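Local coordinates for protein N-acyl-D-glutamate deacylase (PDB 3GIP) that hydrolyses N-acyl-D-glutamate, probably releasing D-glutamate and a carboxylate with the help of bound zinc, as a member of the amidohydrolase superfamily, at residues Pro77-Thr89 and Pro373-Leu385. Numbering follows the deposited sequence.
Sequences PDLRWKTSQGITT and PHPRLWGSFTRVL. With FMT (formic acid), chain D.
Ser84 OG is gripped twice: it donates to Arg80 O (2.7 Å) and accepts a hydrogen bond from a water that also donates to Trp378 O; it also lies obliquely against the Trp378 ring, 3.3 Å from CZ3. Through that water the buried hydroxyl links its own turn to the facing helix. Next to it, Gln85 works as a two-ended clamp. Its OE1 takes the N-H of Phe381 at 2.9 Å, almost straight along the C=O direction, at a kink in the helix where that N-H has no bond to the turn before; its NE2 donates in the amide plane to Trp81 O at 2.8 Å, which fixes the rotation of the amide. With CG between the backbone N and the carbonyl carbon (chi1 60°), the otherwise extended chain reaches across to helix 376-391. Beside this polar centre one face of Trp378 is covered by Trp81 CA and CB, not by its indole: CA stands 3.5 Å above the centroid of the six-membered ring, nearly on the ring normal, a CH-pi contact, while Trp81 CD1 meets Leu377 CD1. Farther along, Ile87 CG1 lies over one face of Phe381, whose edge meets Gln85 OE1. The contact thereby joins a short helix, closed by a Schellman motif at Gly86 and leading into strand 87-92 of the amidohydrolase barrel, to the first turns of helix 376-391; strand 57-64 and helix 397-404 both touch Phe381, and strand 460-463 packs against Arg80 and Ser84.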
ATOM      1  N   PRO A  77     -14.043  -8.755   5.568  1.00 19.74           N
ATOM      2  CA  PRO A  77     -13.190  -9.908   5.248  1.00 19.58           C
ATOM      3  C   PRO A  77     -13.008 -10.377   3.803  1.00 18.94           C
ATOM      4  O   PRO A  77     -12.024 -11.056   3.507  1.00 18.84           O
ATOM      5  CB  PRO A  77     -13.761 -11.012   6.140  1.00 20.51           C
ATOM      6  CG  PRO A  77     -15.207 -10.636   6.261  1.00 22.58           C
ATOM      7  CD  PRO A  77     -15.128  -9.150   6.487  1.00 20.79           C
ATOM      8  N   ASP A  78     -13.928 -10.033   2.906  1.00 17.96           N
ATOM      9  CA  ASP A  78     -13.806 -10.486   1.518  1.00 17.91           C
ATOM     10  C   ASP A  78     -12.563  -9.967   0.793  1.00 17.12           C
ATOM     11  O   ASP A  78     -11.990 -10.673  -0.040  1.00 17.44           O
ATOM     12  CB  ASP A  78     -15.051 -10.109   0.707  1.00 19.37           C
ATOM     13  CG  ASP A  78     -15.295  -8.617   0.674  1.00 21.56           C
ATOM     14  OD1 ASP A  78     -15.916  -8.093   1.624  1.00 23.82           O
ATOM     15  OD2 ASP A  78     -14.856  -7.965  -0.297  1.00 21.28           O
ATOM     16  N   LEU A  79     -12.153  -8.742   1.106  1.00 16.49           N
ATOM     17  CA  LEU A  79     -10.981  -8.144   0.466  1.00 15.25           C
ATOM     18  C   LEU A  79     -11.034  -8.278  -1.057  1.00 15.95           C
ATOM     19  O   LEU A  79      -9.998  -8.356  -1.715  1.00 14.43           O
ATOM     20  CB  LEU A  79      -9.700  -8.804   0.995  1.00 16.16           C
ATOM     21  CG  LEU A  79      -9.072  -8.235   2.271  1.00 17.88           C
ATOM     22  CD1 LEU A  79      -8.421  -6.901   1.943  1.00 19.92           C
ATOM     23  CD2 LEU A  79     -10.103  -8.070   3.369  1.00 19.14           C
ATOM     24  N   ARG A  80     -12.242  -8.284  -1.615  1.00 16.17           N
ATOM     25  CA  ARG A  80     -12.417  -8.441  -3.057  1.00 15.07           C
ATOM     26  C   ARG A  80     -11.751  -7.332  -3.871  1.00 15.21           C
ATOM     27  O   ARG A  80     -11.372  -7.549  -5.024  1.00 14.78           O
ATOM     28  CB  ARG A  80     -13.909  -8.519  -3.394  1.00 16.11           C
ATOM     29  CG  ARG A  80     -14.226  -8.868  -4.845  1.00 17.20           C
ATOM     30  CD  ARG A  80     -13.883 -10.312  -5.175  1.00 17.51           C
ATOM     31  NE  ARG A  80     -14.490 -10.729  -6.438  1.00 20.86           N
ATOM     32  CZ  ARG A  80     -14.571 -11.988  -6.854  1.00 20.71           C
ATOM     33  NH1 ARG A  80     -14.078 -12.968  -6.113  1.00 21.71           N
ATOM     34  NH2 ARG A  80     -15.165 -12.271  -8.009  1.00 23.46           N
ATOM     35  N   TRP A  81     -11.610  -6.149  -3.278  1.00 15.15           N
ATOM     36  CA  TRP A  81     -10.970  -5.042  -3.981  1.00 15.22           C
ATOM     37  C   TRP A  81      -9.499  -5.348  -4.235  1.00 15.62           C
ATOM     38  O   TRP A  81      -8.882  -4.750  -5.115  1.00 14.38           O
ATOM     39  CB  TRP A  81     -11.125  -3.729  -3.195  1.00 15.60           C
ATOM     40  CG  TRP A  81     -10.611  -3.739  -1.777  1.00 14.05           C
ATOM     41  CD1 TRP A  81      -9.405  -3.275  -1.335  1.00 14.41           C
ATOM     42  CD2 TRP A  81     -11.310  -4.208  -0.617  1.00 13.78           C
ATOM     43  NE1 TRP A  81      -9.311  -3.421   0.031  1.00 14.71           N
ATOM     44  CE2 TRP A  81     -10.467  -3.993   0.495  1.00 13.47           C
ATOM     45  CE3 TRP A  81     -12.568  -4.790  -0.411  1.00 14.87           C
ATOM     46  CZ2 TRP A  81     -10.841  -4.341   1.798  1.00 14.23           C
ATOM     47  CZ3 TRP A  81     -12.940  -5.137   0.889  1.00 14.55           C
ATOM     48  CH2 TRP A  81     -12.076  -4.909   1.971  1.00 14.28           C
ATOM     49  N   LYS A  82      -8.947  -6.289  -3.472  1.00 14.66           N
ATOM     50  CA  LYS A  82      -7.549  -6.692  -3.629  1.00 14.65           C
ATOM     51  C   LYS A  82      -7.435  -7.871  -4.588  1.00 14.32           C
ATOM     52  O   LYS A  82      -6.708  -7.817  -5.579  1.00 14.01           O
ATOM     53  CB  LYS A  82      -6.943  -7.124  -2.289  1.00 14.82           C
ATOM     54  CG  LYS A  82      -6.923  -6.073  -1.198  1.00 15.14           C
ATOM     55  CD  LYS A  82      -6.018  -4.902  -1.527  1.00 16.41           C
ATOM     56  CE  LYS A  82      -5.761  -4.097  -0.264  1.00 15.20           C
ATOM     57  NZ  LYS A  82      -5.093  -2.792  -0.501  1.00 14.50           N
ATOM     58  N   THR A  83      -8.156  -8.945  -4.287  1.00 14.42           N
ATOM     59  CA  THR A  83      -8.086 -10.141  -5.111  1.00 14.64           C
ATOM     60  C   THR A  83      -8.490  -9.928  -6.565  1.00 13.63           C
ATOM     61  O   THR A  83      -7.886 -10.511  -7.470  1.00 14.00           O
ATOM     62  CB  THR A  83      -8.949 -11.275  -4.516  1.00 15.72           C
ATOM     63  OG1 THR A  83     -10.328 -10.903  -4.565  1.00 15.58           O
ATOM     64  CG2 THR A  83      -8.554 -11.540  -3.068  1.00 16.45           C
ATOM     65  N   SER A  84      -9.497  -9.089  -6.794  1.00 13.84           N
ATOM     66  CA  SER A  84      -9.975  -8.833  -8.148  1.00 13.66           C
ATOM     67  C   SER A  84      -8.967  -8.105  -9.032  1.00 13.83           C
ATOM     68  O   SER A  84      -9.152  -8.035 -10.246  1.00 13.66           O
ATOM     69  CB  SER A  84     -11.297  -8.062  -8.116  1.00 14.51           C
ATOM     70  OG  SER A  84     -11.127  -6.753  -7.608  1.00 14.14           O
ATOM     71  N   GLN A  85      -7.913  -7.554  -8.433  1.00 12.69           N
ATOM     72  CA  GLN A  85      -6.885  -6.893  -9.227  1.00 12.75           C
ATOM     73  C   GLN A  85      -5.551  -7.636  -9.131  1.00 14.03           C
ATOM     74  O   GLN A  85      -4.493  -7.099  -9.474  1.00 13.51           O
ATOM     75  CB  GLN A  85      -6.729  -5.414  -8.836  1.00 13.24           C
ATOM     76  CG  GLN A  85      -6.345  -5.121  -7.402  1.00 12.60           C
ATOM     77  CD  GLN A  85      -6.143  -3.634  -7.164  1.00 13.52           C
ATOM     78  OE1 GLN A  85      -5.280  -3.005  -7.784  1.00 13.71           O
ATOM     79  NE2 GLN A  85      -6.939  -3.061  -6.268  1.00 13.09           N
ATOM     80  N   GLY A  86      -5.622  -8.883  -8.662  1.00 13.57           N
ATOM     81  CA  GLY A  86      -4.447  -9.737  -8.568  1.00 12.01           C
ATOM     82  C   GLY A  86      -3.536  -9.658  -7.358  1.00 11.79           C
ATOM     83  O   GLY A  86      -2.461 -10.254  -7.372  1.00 13.28           O
ATOM     84  N   ILE A  87      -3.960  -8.957  -6.312  1.00 12.25           N
ATOM     85  CA  ILE A  87      -3.151  -8.791  -5.107  1.00 12.62           C
ATOM     86  C   ILE A  87      -3.277  -9.978  -4.152  1.00 12.95           C
ATOM     87  O   ILE A  87      -4.387 -10.380  -3.805  1.00 12.67           O
ATOM     88  CB  ILE A  87      -3.562  -7.497  -4.375  1.00 13.20           C
ATOM     89  CG1 ILE A  87      -3.283  -6.294  -5.278  1.00 13.39           C
ATOM     90  CG2 ILE A  87      -2.810  -7.361  -3.062  1.00 11.90           C
ATOM     91  CD1 ILE A  87      -3.935  -5.010  -4.803  1.00 12.66           C
ATOM     92  N   THR A  88      -2.136 -10.523  -3.732  1.00 13.29           N
ATOM     93  CA  THR A  88      -2.109 -11.670  -2.819  1.00 14.14           C
ATOM     94  C   THR A  88      -1.478 -11.350  -1.463  1.00 14.22           C
ATOM     95  O   THR A  88      -1.557 -12.153  -0.529  1.00 14.65           O
ATOM     96  CB  THR A  88      -1.337 -12.852  -3.434  1.00 13.51           C
ATOM     97  OG1 THR A  88      -0.024 -12.420  -3.810  1.00 13.63           O
ATOM     98  CG2 THR A  88      -2.061 -13.383  -4.658  1.00 14.43           C
ATOM     99  N   THR A  89      -0.839 -10.190  -1.362  1.00 13.96           N
ATOM    100  CA  THR A  89      -0.211  -9.751  -0.117  1.00 13.16           C
ATOM    101  C   THR A  89      -0.364  -8.241  -0.003  1.00 14.25           C
ATOM    102  O   THR A  89      -0.254  -7.527  -0.999  1.00 15.06           O
ATOM    103  CB  THR A  89       1.309 -10.072  -0.081  1.00 14.07           C
ATOM    104  OG1 THR A  89       1.506 -11.490  -0.087  1.00 15.24           O
ATOM    105  CG2 THR A  89       1.959  -9.482   1.172  1.00 13.37           C
ATOM    106  N   PRO A 373     -14.982   6.213  -2.741  1.00 15.04           N
ATOM    107  CA  PRO A 373     -13.522   6.154  -2.790  1.00 13.99           C
ATOM    108  C   PRO A 373     -12.859   6.486  -4.116  1.00 13.47           C
ATOM    109  O   PRO A 373     -13.484   6.463  -5.176  1.00 13.89           O
ATOM    110  CB  PRO A 373     -13.234   4.717  -2.385  1.00 14.40           C
ATOM    111  CG  PRO A 373     -14.357   3.986  -3.060  1.00 15.54           C
ATOM    112  CD  PRO A 373     -15.557   4.854  -2.718  1.00 15.27           C
ATOM    113  N   HIS A 374     -11.573   6.789  -4.017  1.00 12.30           N
ATOM    114  CA  HIS A 374     -10.736   7.054  -5.172  1.00 12.37           C
ATOM    115  C   HIS A 374     -10.639   5.655  -5.797  1.00 12.88           C
ATOM    116  O   HIS A 374     -10.439   4.664  -5.086  1.00 13.69           O
ATOM    117  CB  HIS A 374      -9.377   7.563  -4.679  1.00 12.46           C
ATOM    118  CG  HIS A 374      -8.366   7.765  -5.762  1.00 11.82           C
ATOM    119  ND1 HIS A 374      -7.548   8.873  -5.815  1.00 15.21           N
ATOM    120  CD2 HIS A 374      -8.004   6.978  -6.800  1.00 10.09           C
ATOM    121  CE1 HIS A 374      -6.724   8.757  -6.842  1.00  8.41           C
ATOM    122  NE2 HIS A 374      -6.980   7.617  -7.454  1.00 13.71           N
ATOM    123  N   PRO A 375     -10.795   5.549  -7.127  1.00 12.82           N
ATOM    124  CA  PRO A 375     -10.739   4.270  -7.844  1.00 12.00           C
ATOM    125  C   PRO A 375      -9.482   3.422  -7.667  1.00 12.12           C
ATOM    126  O   PRO A 375      -9.493   2.232  -7.983  1.00 12.88           O
ATOM    127  CB  PRO A 375     -10.976   4.677  -9.300  1.00 13.69           C
ATOM    128  CG  PRO A 375     -10.438   6.072  -9.352  1.00 12.04           C
ATOM    129  CD  PRO A 375     -10.960   6.667  -8.070  1.00 12.97           C
ATOM    130  N   ARG A 376      -8.412   4.027  -7.161  1.00 11.22           N
ATOM    131  CA  ARG A 376      -7.165   3.299  -6.942  1.00 11.37           C
ATOM    132  C   ARG A 376      -7.416   2.098  -6.028  1.00 13.11           C
ATOM    133  O   ARG A 376      -6.671   1.120  -6.043  1.00 13.18           O
ATOM    134  CB  ARG A 376      -6.119   4.230  -6.323  1.00 10.93           C
ATOM    135  CG  ARG A 376      -6.461   4.700  -4.923  1.00 11.16           C
ATOM    136  CD  ARG A 376      -5.597   5.879  -4.518  1.00 12.68           C
ATOM    137  NE  ARG A 376      -5.801   6.229  -3.116  1.00 12.58           N
ATOM    138  CZ  ARG A 376      -5.354   7.344  -2.552  1.00 11.53           C
ATOM    139  NH1 ARG A 376      -4.677   8.236  -3.266  1.00 12.95           N
ATOM    140  NH2 ARG A 376      -5.568   7.561  -1.259  1.00 14.00           N
ATOM    141  N   LEU A 377      -8.478   2.183  -5.237  1.00 13.24           N
ATOM    142  CA  LEU A 377      -8.854   1.110  -4.321  1.00 13.43           C
ATOM    143  C   LEU A 377      -9.080  -0.202  -5.068  1.00 14.66           C
ATOM    144  O   LEU A 377      -8.688  -1.273  -4.597  1.00 13.82           O
ATOM    145  CB  LEU A 377     -10.139   1.498  -3.581  1.00 14.14           C
ATOM    146  CG  LEU A 377     -10.788   0.456  -2.669  1.00 14.24           C
ATOM    147  CD1 LEU A 377      -9.896   0.192  -1.463  1.00 13.92           C
ATOM    148  CD2 LEU A 377     -12.155   0.970  -2.220  1.00 14.69           C
ATOM    149  N   TRP A 378      -9.708  -0.107  -6.237  1.00 14.17           N
ATOM    150  CA  TRP A 378     -10.026  -1.281  -7.046  1.00 14.13           C
ATOM    151  C   TRP A 378      -9.236  -1.463  -8.336  1.00 13.04           C
ATOM    152  O   TRP A 378      -9.250  -2.550  -8.910  1.00 14.45           O
ATOM    153  CB  TRP A 378     -11.510  -1.276  -7.428  1.00 14.09           C
ATOM    154  CG  TRP A 378     -12.448  -1.670  -6.336  1.00 14.96           C
ATOM    155  CD1 TRP A 378     -12.868  -0.899  -5.292  1.00 14.88           C
ATOM    156  CD2 TRP A 378     -13.090  -2.941  -6.182  1.00 15.18           C
ATOM    157  NE1 TRP A 378     -13.735  -1.611  -4.497  1.00 15.22           N
ATOM    158  CE2 TRP A 378     -13.887  -2.868  -5.021  1.00 14.26           C
ATOM    159  CE3 TRP A 378     -13.067  -4.136  -6.915  1.00 14.93           C
ATOM    160  CZ2 TRP A 378     -14.657  -3.947  -4.571  1.00 15.23           C
ATOM    161  CZ3 TRP A 378     -13.833  -5.209  -6.470  1.00 16.00           C
ATOM    162  CH2 TRP A 378     -14.618  -5.104  -5.306  1.00 16.95           C
ATOM    163  N   GLY A 379      -8.543  -0.432  -8.804  1.00 12.30           N
ATOM    164  CA  GLY A 379      -7.854  -0.604 -10.073  1.00 13.20           C
ATOM    165  C   GLY A 379      -6.385  -0.282 -10.223  1.00 13.08           C
ATOM    166  O   GLY A 379      -5.885  -0.283 -11.345  1.00 13.89           O
ATOM    167  N   SER A 380      -5.680  -0.041  -9.127  1.00 12.57           N
ATOM    168  CA  SER A 380      -4.265   0.304  -9.212  1.00 12.00           C
ATOM    169  C   SER A 380      -3.361  -0.651  -9.990  1.00 12.22           C
ATOM    170  O   SER A 380      -2.704  -0.246 -10.952  1.00 10.88           O
ATOM    171  CB  SER A 380      -3.682   0.495  -7.807  1.00 13.37           C
ATOM    172  OG  SER A 380      -4.217   1.650  -7.184  1.00 13.39           O
ATOM    173  N   PHE A 381      -3.318  -1.919  -9.591  1.00 11.90           N
ATOM    174  CA  PHE A 381      -2.425  -2.857 -10.265  1.00 12.59           C
ATOM    175  C   PHE A 381      -2.766  -3.156 -11.716  1.00 11.73           C
ATOM    176  O   PHE A 381      -1.878  -3.235 -12.568  1.00 12.03           O
ATOM    177  CB  PHE A 381      -2.314  -4.142  -9.435  1.00 12.31           C
ATOM    178  CG  PHE A 381      -1.436  -3.987  -8.227  1.00 11.57           C
ATOM    179  CD1 PHE A 381      -0.120  -4.437  -8.244  1.00 11.88           C
ATOM    180  CD2 PHE A 381      -1.898  -3.310  -7.102  1.00 11.60           C
ATOM    181  CE1 PHE A 381       0.727  -4.211  -7.159  1.00 12.65           C
ATOM    182  CE2 PHE A 381      -1.064  -3.076  -6.013  1.00 11.35           C
ATOM    183  CZ  PHE A 381       0.253  -3.528  -6.041  1.00 10.72           C
ATOM    184  N   THR A 382      -4.049  -3.296 -12.009  1.00 12.16           N
ATOM    185  CA  THR A 382      -4.464  -3.577 -13.372  1.00 12.22           C
ATOM    186  C   THR A 382      -4.354  -2.325 -14.247  1.00 12.52           C
ATOM    187  O   THR A 382      -4.212  -2.426 -15.467  1.00 14.15           O
ATOM    188  CB  THR A 382      -5.888  -4.132 -13.377  1.00 13.45           C
ATOM    189  OG1 THR A 382      -6.712  -3.313 -12.539  1.00 13.51           O
ATOM    190  CG2 THR A 382      -5.892  -5.565 -12.839  1.00 15.20           C
ATOM    191  N   ARG A 383      -4.406  -1.145 -13.633  1.00 12.33           N
ATOM    192  CA  ARG A 383      -4.261   0.085 -14.405  1.00 13.26           C
ATOM    193  C   ARG A 383      -2.792   0.191 -14.814  1.00 13.39           C
ATOM    194  O   ARG A 383      -2.473   0.679 -15.898  1.00 14.09           O
ATOM    195  CB  ARG A 383      -4.674   1.308 -13.578  1.00 13.38           C
ATOM    196  CG  ARG A 383      -4.727   2.614 -14.377  1.00 13.76           C
ATOM    197  CD  ARG A 383      -5.310   3.737 -13.529  1.00 14.36           C
ATOM    198  NE  ARG A 383      -5.405   5.024 -14.220  1.00 16.19           N
ATOM    199  CZ  ARG A 383      -6.315   5.328 -15.142  1.00 18.13           C
ATOM    200  NH1 ARG A 383      -7.229   4.439 -15.507  1.00 20.46           N
ATOM    201  NH2 ARG A 383      -6.325   6.540 -15.687  1.00 20.91           N
ATOM    202  N   VAL A 384      -1.887  -0.265 -13.952  1.00 12.66           N
ATOM    203  CA  VAL A 384      -0.477  -0.224 -14.317  1.00 13.14           C
ATOM    204  C   VAL A 384      -0.250  -1.181 -15.487  1.00 13.46           C
ATOM    205  O   VAL A 384       0.375  -0.815 -16.479  1.00 13.89           O
ATOM    206  CB  VAL A 384       0.439  -0.627 -13.138  1.00 12.14           C
ATOM    207  CG1 VAL A 384       1.868  -0.830 -13.633  1.00 12.70           C
ATOM    208  CG2 VAL A 384       0.411   0.467 -12.067  1.00 13.44           C
ATOM    209  N   LEU A 385      -0.776  -2.399 -15.386  1.00 12.65           N
ATOM    210  CA  LEU A 385      -0.588  -3.379 -16.453  1.00 13.23           C
ATOM    211  C   LEU A 385      -1.241  -2.983 -17.771  1.00 13.74           C
ATOM    212  O   LEU A 385      -0.683  -3.225 -18.840  1.00 14.87           O
ATOM    213  CB  LEU A 385      -1.115  -4.745 -16.018  1.00 13.46           C
ATOM    214  CG  LEU A 385      -0.429  -5.310 -14.774  1.00 13.61           C
ATOM    215  CD1 LEU A 385      -1.052  -6.648 -14.425  1.00 17.29           C
ATOM    216  CD2 LEU A 385       1.066  -5.458 -15.024  1.00 16.75           C
TER
HETATM  217  C   FMT D 482      -2.377  10.233  -1.074  1.00 14.73           C
HETATM  218  O1  FMT D 482      -3.506   9.945  -1.387  1.00 13.65           O
HETATM  219  O2  FMT D 482      -1.389  10.100  -1.964  1.00 14.98           O
HETATM  220  O   HOH W   1      -6.711  -1.254  -2.440  1.00 12.79           O
HETATM  221  O   HOH W   2     -10.395  -4.951  -9.424  1.00 15.77           O